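Local coordinates for CELL WALL surface anchor family protein (Streptococcus pneumoniae, PDB 2X9Y) that probably builds the shaft of a pneumococcal pilus as its backbone subunit, a multidomain pilin carried on the cell wall surface, at residues D275-G280 with D375-F380; I128-E133 with T415-T420; A54-R59 with L96-A101; E40-I45 with T114-Y119; V29-G34 with P259-Y264. The protein carries 1 engineered substitution. All coordinates share one frame; numbering follows the deposited sequence.

Interaction 1. Residues D275-G280 with D375-F380; sequences DNRLAG and DAQGRF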
# COMPACT_ATOMS: atom_id res chain seq x y z
N ASP A 275 -15.30 32.69 8.67
CA ASP A 275 -15.31 31.27 8.35
C ASP A 275 -15.77 30.91 6.93
O ASP A 275 -15.93 29.73 6.61
CB ASP A 275 -16.19 30.52 9.35
N ASN A 276 -15.98 31.92 6.09
CA ASN A 276 -16.29 31.67 4.69
C ASN A 276 -15.11 30.94 4.06
O ASN A 276 -13.95 31.20 4.41
CB ASN A 276 -16.59 32.97 3.94
CG ASN A 276 -17.94 33.56 4.32
OD1 ASN A 276 -18.83 32.84 4.78
ND2 ASN A 276 -18.10 34.86 4.12
N ARG A 277 -15.40 30.05 3.12
CA ARG A 277 -14.35 29.24 2.49
C ARG A 277 -13.84 29.88 1.20
O ARG A 277 -14.63 30.34 0.38
CB ARG A 277 -14.86 27.82 2.25
CG ARG A 277 -15.15 27.06 3.54
CD ARG A 277 -16.05 25.85 3.31
NE ARG A 277 -16.27 25.13 4.56
CZ ARG A 277 -15.72 23.95 4.87
NH1 ARG A 277 -14.92 23.35 4.00
NH2 ARG A 277 -15.98 23.39 6.03
N LEU A 278 -12.52 29.91 1.04
CA LEU A 278 -11.90 30.67 -0.04
C LEU A 278 -11.17 29.81 -1.07
O LEU A 278 -10.37 28.94 -0.71
CB LEU A 278 -10.94 31.71 0.54
CG LEU A 278 -11.49 32.63 1.64
CD1 LEU A 278 -10.40 33.52 2.19
CD2 LEU A 278 -12.66 33.45 1.12
N ALA A 279 -11.44 30.08 -2.34
CA ALA A 279 -10.83 29.35 -3.45
C ALA A 279 -9.58 30.05 -3.99
O ALA A 279 -9.49 31.27 -3.98
CB ALA A 279 -11.84 29.17 -4.57
N GLY A 280 -8.62 29.26 -4.46
CA GLY A 280 -7.51 29.79 -5.23
C GLY A 280 -6.28 30.19 -4.45
O GLY A 280 -5.33 30.74 -5.02
N ASP A 375 -9.77 24.69 -3.20
CA ASP A 375 -10.93 24.73 -4.09
C ASP A 375 -12.03 25.64 -3.55
O ASP A 375 -11.81 26.38 -2.59
CB ASP A 375 -11.47 23.32 -4.36
CG ASP A 375 -11.88 22.59 -3.10
OD1 ASP A 375 -12.26 23.26 -2.11
OD2 ASP A 375 -11.84 21.35 -3.09
N ALA A 376 -13.20 25.59 -4.16
CA ALA A 376 -14.30 26.48 -3.78
C ALA A 376 -14.88 26.17 -2.39
O ALA A 376 -15.70 26.92 -1.87
CB ALA A 376 -15.40 26.47 -4.84
N GLN A 377 -14.45 25.07 -1.80
CA GLN A 377 -14.82 24.75 -0.43
C GLN A 377 -13.64 25.02 0.50
O GLN A 377 -13.65 24.65 1.67
CB GLN A 377 -15.26 23.29 -0.30
CG GLN A 377 -16.65 23.01 -0.85
CD GLN A 377 -17.28 21.78 -0.22
OE1 GLN A 377 -17.76 20.88 -0.91
NE2 GLN A 377 -17.27 21.73 1.12
N GLY A 378 -12.62 25.67 -0.04
CA GLY A 378 -11.45 26.05 0.73
C GLY A 378 -10.54 24.89 1.07
O GLY A 378 -9.58 25.07 1.82
N ARG A 379 -10.83 23.71 0.53
CA ARG A 379 -10.09 22.51 0.90
C ARG A 379 -8.79 22.32 0.12
O ARG A 379 -8.74 22.54 -1.09
CB ARG A 379 -10.93 21.25 0.73
CG ARG A 379 -12.42 21.43 0.84
CD ARG A 379 -13.10 20.08 0.79
NE ARG A 379 -14.21 20.04 -0.16
CZ ARG A 379 -14.15 19.44 -1.35
NH1 ARG A 379 -13.04 18.83 -1.72
NH2 ARG A 379 -15.20 19.45 -2.16
N PHE A 380 -7.76 21.90 0.83
CA PHE A 380 -6.53 21.41 0.21
C PHE A 380 -5.83 20.52 1.21
O PHE A 380 -6.00 20.67 2.42
CB PHE A 380 -5.63 22.56 -0.25
CG PHE A 380 -5.20 23.48 0.85
CD1 PHE A 380 -5.99 24.56 1.22
CD2 PHE A 380 -4.00 23.28 1.50
CE1 PHE A 380 -5.59 25.41 2.23
CE2 PHE A 380 -3.59 24.14 2.52
CZ PHE A 380 -4.39 25.20 2.88
O HOH W 1 -15.68 29.63 -2.05

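Interaction 2. Residues I128-E133 with T415-T420; sequences IVEVPE and TSYSAT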
# COMPACT_ATOMS: atom_id res chain seq x y z
N ILE A 128 -2.80 4.73 0.29
CA ILE A 128 -3.77 5.69 0.79
C ILE A 128 -3.37 6.07 2.21
O ILE A 128 -3.04 5.20 3.02
CB ILE A 128 -5.19 5.09 0.81
CG1 ILE A 128 -5.61 4.66 -0.60
CG2 ILE A 128 -6.19 6.08 1.38
CD1 ILE A 128 -5.55 5.78 -1.62
N VAL A 129 -3.40 7.36 2.50
CA VAL A 129 -2.98 7.86 3.81
C VAL A 129 -3.65 7.10 4.96
O VAL A 129 -4.86 6.88 4.94
CB VAL A 129 -3.27 9.36 3.96
CG1 VAL A 129 -3.05 9.80 5.40
CG2 VAL A 129 -2.39 10.14 3.02
N GLU A 130 -2.85 6.71 5.94
CA GLU A 130 -3.33 6.01 7.13
C GLU A 130 -3.91 4.62 6.86
O GLU A 130 -4.42 3.98 7.77
CB GLU A 130 -4.35 6.87 7.88
CG GLU A 130 -3.75 7.98 8.74
CD GLU A 130 -4.79 8.70 9.57
OE1 GLU A 130 -5.79 8.06 9.96
OE2 GLU A 130 -4.62 9.91 9.84
N VAL A 131 -3.82 4.17 5.62
CA VAL A 131 -4.20 2.80 5.28
C VAL A 131 -2.95 1.98 5.03
O VAL A 131 -2.21 2.24 4.09
CB VAL A 131 -5.10 2.75 4.03
CG1 VAL A 131 -5.28 1.32 3.57
CG2 VAL A 131 -6.45 3.39 4.33
N PRO A 132 -2.71 0.97 5.88
CA PRO A 132 -1.46 0.21 5.81
C PRO A 132 -1.32 -0.56 4.50
O PRO A 132 -2.31 -0.97 3.91
CB PRO A 132 -1.57 -0.77 6.98
CG PRO A 132 -2.66 -0.24 7.85
CD PRO A 132 -3.61 0.46 6.93
N GLU A 133 -0.08 -0.72 4.05
CA GLU A 133 0.23 -1.58 2.92
C GLU A 133 1.05 -2.73 3.47
O GLU A 133 1.70 -2.58 4.51
CB GLU A 133 1.03 -0.82 1.86
CG GLU A 133 0.26 0.32 1.21
CD GLU A 133 -0.87 -0.17 0.32
OE1 GLU A 133 -0.67 -1.18 -0.38
OE2 GLU A 133 -1.96 0.44 0.32
N THR A 415 -2.74 10.10 13.14
CA THR A 415 -4.17 10.34 12.96
C THR A 415 -4.46 11.76 12.48
O THR A 415 -5.62 12.16 12.37
CB THR A 415 -4.95 10.09 14.26
OG1 THR A 415 -4.48 10.96 15.29
CG2 THR A 415 -4.79 8.63 14.71
N SER A 416 -3.42 12.53 12.19
CA SER A 416 -3.57 13.93 11.82
C SER A 416 -4.48 14.11 10.61
O SER A 416 -5.06 15.18 10.42
CB SER A 416 -2.21 14.56 11.54
OG SER A 416 -1.69 14.09 10.31
N TYR A 417 -4.62 13.07 9.80
CA TYR A 417 -5.40 13.15 8.58
C TYR A 417 -6.87 12.84 8.80
O TYR A 417 -7.72 13.24 8.00
CB TYR A 417 -4.81 12.21 7.52
CG TYR A 417 -5.46 12.29 6.15
CD1 TYR A 417 -5.00 13.20 5.21
CD2 TYR A 417 -6.51 11.45 5.81
CE1 TYR A 417 -5.58 13.28 3.95
CE2 TYR A 417 -7.09 11.52 4.56
CZ TYR A 417 -6.63 12.43 3.63
OH TYR A 417 -7.22 12.49 2.39
N SER A 418 -7.18 12.13 9.88
CA SER A 418 -8.54 11.63 10.09
C SER A 418 -9.18 12.08 11.40
O SER A 418 -10.40 12.05 11.54
CB SER A 418 -8.56 10.10 10.02
OG SER A 418 -7.78 9.54 11.06
N ALA A 419 -8.36 12.49 12.36
CA ALA A 419 -8.85 12.81 13.70
C ALA A 419 -9.76 14.03 13.72
O ALA A 419 -9.52 15.01 13.01
CB ALA A 419 -7.69 13.00 14.66
N THR A 420 -10.81 13.97 14.54
CA THR A 420 -11.67 15.12 14.74
C THR A 420 -11.06 16.03 15.80
O THR A 420 -10.08 15.68 16.44
CB THR A 420 -13.08 14.70 15.19
OG1 THR A 420 -13.01 14.14 16.51
CG2 THR A 420 -13.65 13.68 14.24
O HOH W 2 -2.01 11.23 9.16

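Interaction 3. Residues A54-R59 with L96-A101; sequences ANWSDR and LKLTDA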
# COMPACT_ATOMS: atom_id res chain seq x y z
N ALA A 54 10.93 -26.78 -1.84
CA ALA A 54 11.09 -25.68 -0.90
C ALA A 54 10.85 -24.38 -1.65
O ALA A 54 11.74 -23.89 -2.35
CB ALA A 54 12.47 -25.69 -0.26
N ASN A 55 9.65 -23.83 -1.51
CA ASN A 55 9.24 -22.64 -2.25
C ASN A 55 8.82 -21.50 -1.35
O ASN A 55 8.01 -21.67 -0.45
CB ASN A 55 8.10 -22.98 -3.21
CG ASN A 55 8.51 -23.98 -4.27
OD1 ASN A 55 9.69 -24.30 -4.41
ND2 ASN A 55 7.54 -24.47 -5.03
N TRP A 56 9.38 -20.32 -1.61
CA TRP A 56 8.93 -19.10 -0.96
C TRP A 56 8.18 -18.27 -1.98
O TRP A 56 8.61 -18.13 -3.12
CB TRP A 56 10.10 -18.28 -0.44
CG TRP A 56 10.90 -18.94 0.63
CD1 TRP A 56 10.81 -18.71 1.97
CD2 TRP A 56 11.94 -19.90 0.46
NE1 TRP A 56 11.72 -19.48 2.65
CE2 TRP A 56 12.43 -20.22 1.74
CE3 TRP A 56 12.51 -20.53 -0.66
CZ2 TRP A 56 13.46 -21.14 1.94
CZ3 TRP A 56 13.52 -21.44 -0.46
CH2 TRP A 56 13.99 -21.74 0.83
N SER A 57 7.05 -17.72 -1.56
CA SER A 57 6.22 -16.94 -2.44
C SER A 57 5.82 -15.68 -1.69
O SER A 57 5.51 -15.74 -0.50
CB SER A 57 4.97 -17.75 -2.80
OG SER A 57 4.59 -17.51 -4.14
N ASP A 58 5.86 -14.53 -2.36
CA ASP A 58 5.44 -13.30 -1.72
C ASP A 58 4.60 -12.44 -2.65
O ASP A 58 4.96 -12.22 -3.81
CB ASP A 58 6.64 -12.50 -1.22
CG ASP A 58 6.24 -11.39 -0.26
OD1 ASP A 58 5.04 -11.02 -0.22
OD2 ASP A 58 7.12 -10.88 0.45
N ARG A 59 3.47 -11.96 -2.14
CA ARG A 59 2.61 -11.05 -2.88
C ARG A 59 2.29 -9.82 -2.03
O ARG A 59 2.00 -9.93 -0.84
CB ARG A 59 1.32 -11.76 -3.29
CG ARG A 59 1.51 -12.78 -4.40
CD ARG A 59 2.03 -12.12 -5.68
NE ARG A 59 2.21 -13.09 -6.75
CZ ARG A 59 3.20 -13.98 -6.80
NH1 ARG A 59 4.10 -14.02 -5.82
NH2 ARG A 59 3.29 -14.83 -7.81
N LEU A 96 10.30 -17.85 -5.31
CA LEU A 96 11.65 -18.37 -5.29
C LEU A 96 11.60 -19.87 -4.99
O LEU A 96 11.19 -20.29 -3.91
CB LEU A 96 12.50 -17.63 -4.25
CG LEU A 96 14.00 -17.92 -4.24
CD1 LEU A 96 14.77 -16.75 -3.65
CD2 LEU A 96 14.31 -19.20 -3.50
N LYS A 97 12.01 -20.68 -5.96
CA LYS A 97 11.90 -22.13 -5.83
C LYS A 97 13.26 -22.80 -5.90
O LYS A 97 13.99 -22.65 -6.88
CB LYS A 97 10.98 -22.69 -6.92
CG LYS A 97 9.61 -22.03 -6.96
CD LYS A 97 8.76 -22.54 -8.11
CE LYS A 97 7.40 -21.85 -8.13
NZ LYS A 97 6.53 -22.33 -9.24
N LEU A 98 13.60 -23.55 -4.86
CA LEU A 98 14.84 -24.31 -4.88
C LEU A 98 14.78 -25.34 -5.99
O LEU A 98 13.74 -25.92 -6.25
CB LEU A 98 15.10 -24.99 -3.54
CG LEU A 98 16.14 -24.28 -2.67
CD1 LEU A 98 15.97 -22.77 -2.77
CD2 LEU A 98 16.06 -24.75 -1.22
N THR A 99 15.91 -25.53 -6.66
CA THR A 99 16.07 -26.58 -7.65
C THR A 99 16.67 -27.78 -6.95
O THR A 99 16.84 -27.77 -5.73
CB THR A 99 17.04 -26.13 -8.75
OG1 THR A 99 18.34 -25.94 -8.18
CG2 THR A 99 16.58 -24.82 -9.37
N ASP A 100 17.01 -28.82 -7.72
CA ASP A 100 17.66 -29.99 -7.14
C ASP A 100 19.04 -29.63 -6.59
O ASP A 100 19.48 -30.18 -5.58
CB ASP A 100 17.78 -31.12 -8.17
CG ASP A 100 16.44 -31.75 -8.49
OD1 ASP A 100 15.48 -31.56 -7.71
OD2 ASP A 100 16.36 -32.44 -9.53
N ALA A 101 19.71 -28.70 -7.25
CA ALA A 101 21.01 -28.22 -6.80
C ALA A 101 20.85 -27.45 -5.49
O ALA A 101 21.64 -27.61 -4.56
CB ALA A 101 21.65 -27.35 -7.85
O HOH W 3 11.40 -26.41 -4.67

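Interaction 4. Residues E40-I45 with T114-Y119; sequences EIVTKI and TVKITY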
# COMPACT_ATOMS: atom_id res chain seq x y z
N GLU A 40 13.21 -8.92 4.70
CA GLU A 40 14.11 -9.99 5.05
C GLU A 40 13.27 -11.18 5.48
O GLU A 40 12.40 -11.05 6.34
CB GLU A 40 15.00 -9.54 6.19
CG GLU A 40 16.01 -10.55 6.68
CD GLU A 40 16.81 -10.03 7.86
OE1 GLU A 40 16.21 -9.80 8.93
OE2 GLU A 40 18.04 -9.83 7.71
N ILE A 41 13.51 -12.33 4.85
CA ILE A 41 12.85 -13.56 5.24
C ILE A 41 13.88 -14.55 5.78
O ILE A 41 14.83 -14.89 5.08
CB ILE A 41 12.12 -14.22 4.07
CG1 ILE A 41 11.14 -13.24 3.42
CG2 ILE A 41 11.40 -15.48 4.54
CD1 ILE A 41 10.66 -13.69 2.06
N VAL A 42 13.68 -15.00 7.01
CA VAL A 42 14.57 -16.00 7.59
C VAL A 42 13.86 -17.33 7.80
O VAL A 42 12.81 -17.40 8.44
CB VAL A 42 15.14 -15.53 8.94
CG1 VAL A 42 16.07 -16.59 9.51
CG2 VAL A 42 15.87 -14.21 8.76
N THR A 43 14.43 -18.40 7.24
CA THR A 43 13.87 -19.73 7.36
C THR A 43 14.88 -20.68 7.99
O THR A 43 16.05 -20.68 7.61
CB THR A 43 13.47 -20.30 5.98
OG1 THR A 43 12.65 -19.35 5.29
CG2 THR A 43 12.71 -21.61 6.14
N LYS A 44 14.43 -21.47 8.96
CA LYS A 44 15.27 -22.50 9.57
C LYS A 44 14.83 -23.88 9.08
O LYS A 44 13.69 -24.29 9.32
CB LYS A 44 15.18 -22.44 11.09
CG LYS A 44 15.67 -21.15 11.72
CD LYS A 44 17.18 -21.03 11.70
CE LYS A 44 17.65 -19.93 12.64
NZ LYS A 44 19.09 -19.60 12.48
N ILE A 45 15.71 -24.58 8.39
CA ILE A 45 15.42 -25.93 7.93
C ILE A 45 16.10 -26.96 8.83
O ILE A 45 17.29 -26.84 9.13
CB ILE A 45 15.88 -26.13 6.47
CG1 ILE A 45 14.99 -25.30 5.54
CG2 ILE A 45 15.83 -27.60 6.09
CD1 ILE A 45 15.50 -25.22 4.13
N THR A 114 20.14 -22.27 7.91
CA THR A 114 19.47 -20.98 7.87
C THR A 114 19.44 -20.45 6.45
O THR A 114 20.48 -20.31 5.80
CB THR A 114 20.15 -19.96 8.78
OG1 THR A 114 20.20 -20.46 10.13
CG2 THR A 114 19.39 -18.64 8.76
N VAL A 115 18.24 -20.15 5.96
CA VAL A 115 18.08 -19.57 4.64
C VAL A 115 17.61 -18.13 4.79
O VAL A 115 16.59 -17.87 5.41
CB VAL A 115 17.06 -20.35 3.81
CG1 VAL A 115 16.90 -19.72 2.43
CG2 VAL A 115 17.47 -21.81 3.70
N LYS A 116 18.37 -17.20 4.23
CA LYS A 116 17.98 -15.80 4.28
C LYS A 116 17.69 -15.25 2.88
O LYS A 116 18.51 -15.37 1.97
CB LYS A 116 19.03 -14.94 4.98
CG LYS A 116 18.46 -13.64 5.51
CD LYS A 116 19.52 -12.72 6.09
CE LYS A 116 20.12 -11.82 5.02
NZ LYS A 116 20.87 -10.67 5.62
N ILE A 117 16.51 -14.66 2.73
CA ILE A 117 16.11 -14.04 1.49
C ILE A 117 15.81 -12.58 1.78
O ILE A 117 14.97 -12.28 2.63
CB ILE A 117 14.84 -14.71 0.94
CG1 ILE A 117 15.03 -16.22 0.86
CG2 ILE A 117 14.48 -14.12 -0.43
CD1 ILE A 117 13.75 -16.99 0.58
N THR A 118 16.50 -11.69 1.08
CA THR A 118 16.23 -10.26 1.21
C THR A 118 15.84 -9.66 -0.14
O THR A 118 16.10 -10.25 -1.19
CB THR A 118 17.44 -9.48 1.76
OG1 THR A 118 18.52 -9.54 0.82
CG2 THR A 118 17.89 -10.06 3.08
N TYR A 119 15.21 -8.50 -0.08
CA TYR A 119 14.75 -7.78 -1.26
C TYR A 119 14.06 -6.52 -0.78
O TYR A 119 14.04 -6.24 0.41
CB TYR A 119 13.76 -8.63 -2.06
CG TYR A 119 12.60 -9.11 -1.23
CD1 TYR A 119 12.70 -10.27 -0.47
CD2 TYR A 119 11.40 -8.41 -1.20
CE1 TYR A 119 11.65 -10.71 0.29
CE2 TYR A 119 10.34 -8.85 -0.44
CZ TYR A 119 10.47 -10.00 0.30
OH TYR A 119 9.43 -10.46 1.07
O HOH W 4 14.10 -17.42 4.28

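Interaction 5. Residues V29-G34 with P259-Y264; sequences VNHQVG and PKVVTY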
# COMPACT_ATOMS: atom_id res chain seq x y z
N VAL A 29 4.59 0.76 10.29
CA VAL A 29 5.72 1.67 10.40
C VAL A 29 5.58 2.77 9.36
O VAL A 29 5.34 2.50 8.18
CB VAL A 29 7.06 0.95 10.20
CG1 VAL A 29 8.20 1.94 10.32
CG2 VAL A 29 7.22 -0.17 11.22
N ASN A 30 5.73 4.01 9.81
CA ASN A 30 5.56 5.19 8.97
C ASN A 30 6.69 5.36 7.96
O ASN A 30 7.86 5.31 8.32
CB ASN A 30 5.45 6.43 9.85
CG ASN A 30 5.34 7.72 9.06
OD1 ASN A 30 4.74 7.76 7.98
ND2 ASN A 30 5.91 8.78 9.59
N HIS A 31 6.33 5.55 6.69
CA HIS A 31 7.28 5.84 5.62
C HIS A 31 6.67 6.92 4.76
O HIS A 31 5.46 7.05 4.71
CB HIS A 31 7.52 4.61 4.75
CG HIS A 31 8.48 3.62 5.33
ND1 HIS A 31 9.85 3.73 5.17
CD2 HIS A 31 8.28 2.49 6.05
CE1 HIS A 31 10.44 2.73 5.78
NE2 HIS A 31 9.52 1.95 6.32
N GLN A 32 7.50 7.70 4.07
CA GLN A 32 6.97 8.67 3.12
C GLN A 32 6.96 8.07 1.73
O GLN A 32 7.78 7.20 1.42
CB GLN A 32 7.77 9.98 3.15
CG GLN A 32 9.10 9.95 2.42
CD GLN A 32 9.68 11.35 2.23
OE1 GLN A 32 9.38 12.27 2.99
NE2 GLN A 32 10.52 11.50 1.21
N VAL A 33 6.02 8.50 0.90
CA VAL A 33 5.89 7.93 -0.44
C VAL A 33 7.24 7.95 -1.15
O VAL A 33 7.98 8.94 -1.07
CB VAL A 33 4.83 8.66 -1.28
CG1 VAL A 33 4.79 8.10 -2.70
CG2 VAL A 33 3.47 8.54 -0.63
N GLY A 34 7.56 6.86 -1.83
CA GLY A 34 8.82 6.75 -2.54
C GLY A 34 9.89 6.05 -1.74
O GLY A 34 10.92 5.67 -2.28
N PRO A 259 5.18 -7.44 8.43
CA PRO A 259 5.17 -6.06 8.93
C PRO A 259 4.20 -5.21 8.11
O PRO A 259 3.76 -5.63 7.04
CB PRO A 259 6.60 -5.58 8.67
CG PRO A 259 7.36 -6.75 8.12
CD PRO A 259 6.36 -7.70 7.58
N LYS A 260 3.86 -4.04 8.63
CA LYS A 260 3.00 -3.12 7.90
C LYS A 260 3.70 -1.76 7.73
O LYS A 260 4.45 -1.33 8.61
CB LYS A 260 1.66 -2.96 8.62
CG LYS A 260 0.96 -4.29 8.90
CD LYS A 260 0.35 -4.88 7.63
CE LYS A 260 -0.38 -6.19 7.91
NZ LYS A 260 0.55 -7.35 8.05
N VAL A 261 3.46 -1.10 6.60
CA VAL A 261 3.99 0.24 6.36
C VAL A 261 2.84 1.20 6.09
O VAL A 261 1.76 0.79 5.69
CB VAL A 261 4.96 0.26 5.16
CG1 VAL A 261 6.08 -0.74 5.37
CG2 VAL A 261 4.22 -0.03 3.87
N VAL A 262 3.08 2.49 6.31
CA VAL A 262 2.02 3.49 6.19
C VAL A 262 2.55 4.92 6.03
O VAL A 262 3.61 5.27 6.57
CB VAL A 262 1.09 3.43 7.41
CG1 VAL A 262 1.81 3.95 8.65
CG2 VAL A 262 -0.19 4.21 7.15
N THR A 263 1.81 5.74 5.28
CA THR A 263 2.13 7.16 5.14
C THR A 263 1.06 8.00 5.81
O THR A 263 -0.10 7.60 5.89
CB THR A 263 2.17 7.61 3.67
OG1 THR A 263 0.90 7.35 3.05
CG2 THR A 263 3.24 6.88 2.91
N TYR A 264 1.46 9.18 6.27
CA TYR A 264 0.54 10.10 6.92
C TYR A 264 0.20 11.29 6.03
O TYR A 264 0.68 11.39 4.90
CB TYR A 264 1.12 10.57 8.25
CG TYR A 264 1.43 9.43 9.19
CD1 TYR A 264 0.68 8.26 9.17
CD2 TYR A 264 2.46 9.52 10.12
CE1 TYR A 264 0.95 7.21 10.02
CE2 TYR A 264 2.74 8.47 10.98
CZ TYR A 264 1.98 7.32 10.93
OH TYR A 264 2.25 6.28 11.78

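Interaction 1. Residues D275-G280 with D375-F380
Arg277 presents the edge of its guanidinium to the segment 375-380: NH1 donates to Gln377 O at 3.0 Å, each group lying near the plane of the other. The Gln377 side chain runs alongside, its amide plane turned 62° from the guanidinium. The Arg379 guanidinium has Asp375 OD2 over one face toward the rim, a salt bridge of charge alone at 3.1 Å from NH1, and gives NH2 in its plane to Gln377 OE1. Asp375 OD1 takes the N-H groups of Gln377 and Arg379 from opposite faces of its carboxylate. The first makes an Asx turn within the type I turn Asp375 to Gly378; the short aspartate brings an oxygen back to the N-H two residues on. Gly378 ends that turn at a positive phi (73°) easy for glycine, where a side chain would point at Arg277 CB, and its CA meets Leu278 O (3.4 Å) in a CA-H...O contact. Ala279 CB packs on the small Ala376, and a water donates to both Arg277 O and Ala376 O. Arg277 also binds the backbone oxygens of Glu425 and Tyr426. Helix 334-354 lies against Ala376 and Gln377; strand 260-271 pairs with Leu278 and Gly378 through backbone hydrogen bonds at Lys270.

Interaction 2. Residues I128-E133 with T415-T420
Glu130 reaches across to the 415-420 loop with both carboxylate oxygens. OE1 receives the hydroxyl of Ser418 OG at 2.7 Å on its syn lone pair, and OE2 accepts from Tyr417 N at 3.2 Å, met nearly head-on along the C-O bond. Glutamate suits this place because its chain, extended beyond CG, is long enough to bring two acceptors to a loop that offers a hydroxyl and a backbone N-H. Beside it, Val129 CG1 lies over one face of the Tyr417 ring, 4.0 Å from the centroid, in a CH-pi contact. The tyrosine ring comes under that methyl because CG stands opposite the backbone N (chi1 -175°). A water links Glu130 OE2 with Ser416 OG, whose other partners include Gly265 O. In the next shell, Tyr417 OH bonds to Glu381 and the ring takes a cation-pi contact from Lys267. Thr415 O accepts from both Ser418 N and Ala419 N and so keeps the loop tightly coiled. On the other side, a type II turn from Ile128 to Val131 carries Glu130 at its third position, with phi 66°. The arrangement is a loop-to-loop contact between the Cna-B-like region and the prealbumin-like region of a multidomain pilin.

Interaction 3. Residues A54-R59 with L96-A101
Trp56 meets Leu96 and Leu98 along the benzo edge of its indole. Its CB stands 4.2 Å from Leu96 O, and with chi1 at -64° CG lies beside the backbone N, which swings the ring toward the neighbouring strand. CE3 then has Leu96 O at its edge, in the ring plane, and Leu96 CD2 at 3.6 Å. One atom further, CZ3 touches Leu98 CD1, also at 3.6 Å, and CH2 comes within 4.2 Å of Leu98 CD2. The indole thus offers its rim to the two leucines, while NE1 on the other side gives its proton to Thr43 OG1. A wide, flat group with a single N-H suits such a buried place. The backbone beneath is a plain antiparallel pairing of strands 53-60 and 93-98, the segment axes 4.8 Å apart and 178° from parallel, within the Cna-B-like domain. Trp56 and Leu96 form a hydrogen-bonded pair, with N to O bonds both ways, Leu96 N to Trp56 O being 2.8 Å, and Leu98 N donates to Ala54 O. Asn55 and Lys97 form the adjacent non-hydrogen-bonded pair on the other face, where Lys97 CG lies 3.5 Å from Asn55 CG and the extended lysine crosses the amide with its aliphatic part before leading away. Ala54 CB, small enough to sit beside a branched leucine, packs on Leu98 CD2, and both residues touch Leu103 of helix 100-106. At this end of the pairing a water accepts from Ala54 N and lies by Leu98 O.

Interaction 4. Residues E40-I45 with T114-Y119
Ile41 and Ile117 exchange backbone hydrogen bonds in both directions, Ile41 N to Ile117 O at 2.7 Å, and Thr43 and Val115 do the same, with Val115 N to Thr43 O at 2.8 Å. Between and beyond these hydrogen-bonded pairs lie the non-hydrogen-bonded ones, Glu40 with Thr118, Val42 with Lys116 and Lys44 with Thr114, where CA-H...O contacts such as Lys116 CA to Ile41 O supplement the bonding. On the face of Glu40, Val42 and Lys44 the side chains are mixed in polarity. Lys44 runs beside Thr114, and the bend in its chain at chi2 (-74°) brings NZ to Thr114 OG1 at 2.7 Å. Glu40 crosses Lys116, and OE2 makes a long salt bridge of 3.6 Å to NZ; OE1 is held by Ala16 N. Long, flexible lysines suit this partly exposed surface, where their carbon chains can lie on the strands and their amines reach for oxygen.

The other face is mainly apolar. Ile41 and Ile117 stand CB to CB, Ile45 CD1 rests on Val115 CG2 at 4.0 Å, and Ile41 CD1 meets the edge of the Tyr119 ring at CE1 (3.6 Å). Beta-branched residues suit extended strands and fill this layer closely. Thr43 OG1 is hydrogen-bonded by Trp56 NE1, and a water near it donates to Val115 O; Asp58 binds the Tyr119 hydroxyl. Strand 53-60 covers Val115 and Ile117 with Trp56, and this layering of one sheet on another is a beta sandwich, consistent with a Cna-B-like domain.

Interaction 5. Residues V29-G34 with P259-Y264
Asn30 lays its amide over one face of the Tyr264 ring, the two planes 19° apart in a stack, with Asn30 CG 3.3 Å from Tyr264 CE2. A trans first torsion (chi1 177°) carries the amide out over the ring, and such a flat group can lie on the ring face while staying polar at a partly exposed position. His31 instead crosses Val261 at a slant, CD2 being 4.0 Å from CG1; its ND1 is bonded to Asp35, which fixes the ring's rotation. Further on, Val33 CG2 meets Thr263 CG2, two methyls 3.9 Å apart. Beneath these side chains the backbones pair in parallel. Val29 N donates to Lys260 O at 2.7 Å, Val262 N to Val29 O at 2.9 Å, and His31 N to Val262 O at 2.7 Å, so Val29 straddles Val261 in the manner of a parallel bridge. Beta-branched valines suit that extended backbone, and Phe12 of strand 7-12 packs against both Val29 and Val261. Taken end to end, 29-33 and 260-264 diverge by 57°, and the pairing soon ends. The chemistry implies that the backbone bonds set the register of 29-34 on 259-264, while the amide-ring stack and methyl contacts settle the side chains upon it.

In the fold
Interactions 3 and 4 belong to the same domain, interaction 3 nested within the loop that interaction 4 closes. Their sheets face each other, and both rest on regular antiparallel pairing with an apolar inner layer. Interaction 3 is the buried contact; the others are partly buried. Interactions 1, 3 and 5 reach the same mixed sheet, in which strands 379-385 and 260-271 are neighbours. Interaction 5, nearest the middle of the chain, joins distant parts of the sequence by a short parallel pairing. Interaction 2 touches it through backbone bonds of Glu130 and Glu133 to Thr263 and Val261, but its own chemistry is carboxylate bonding and a CH-pi contact. Interaction 1 relies on turn geometry and arginines, with little apolar contact.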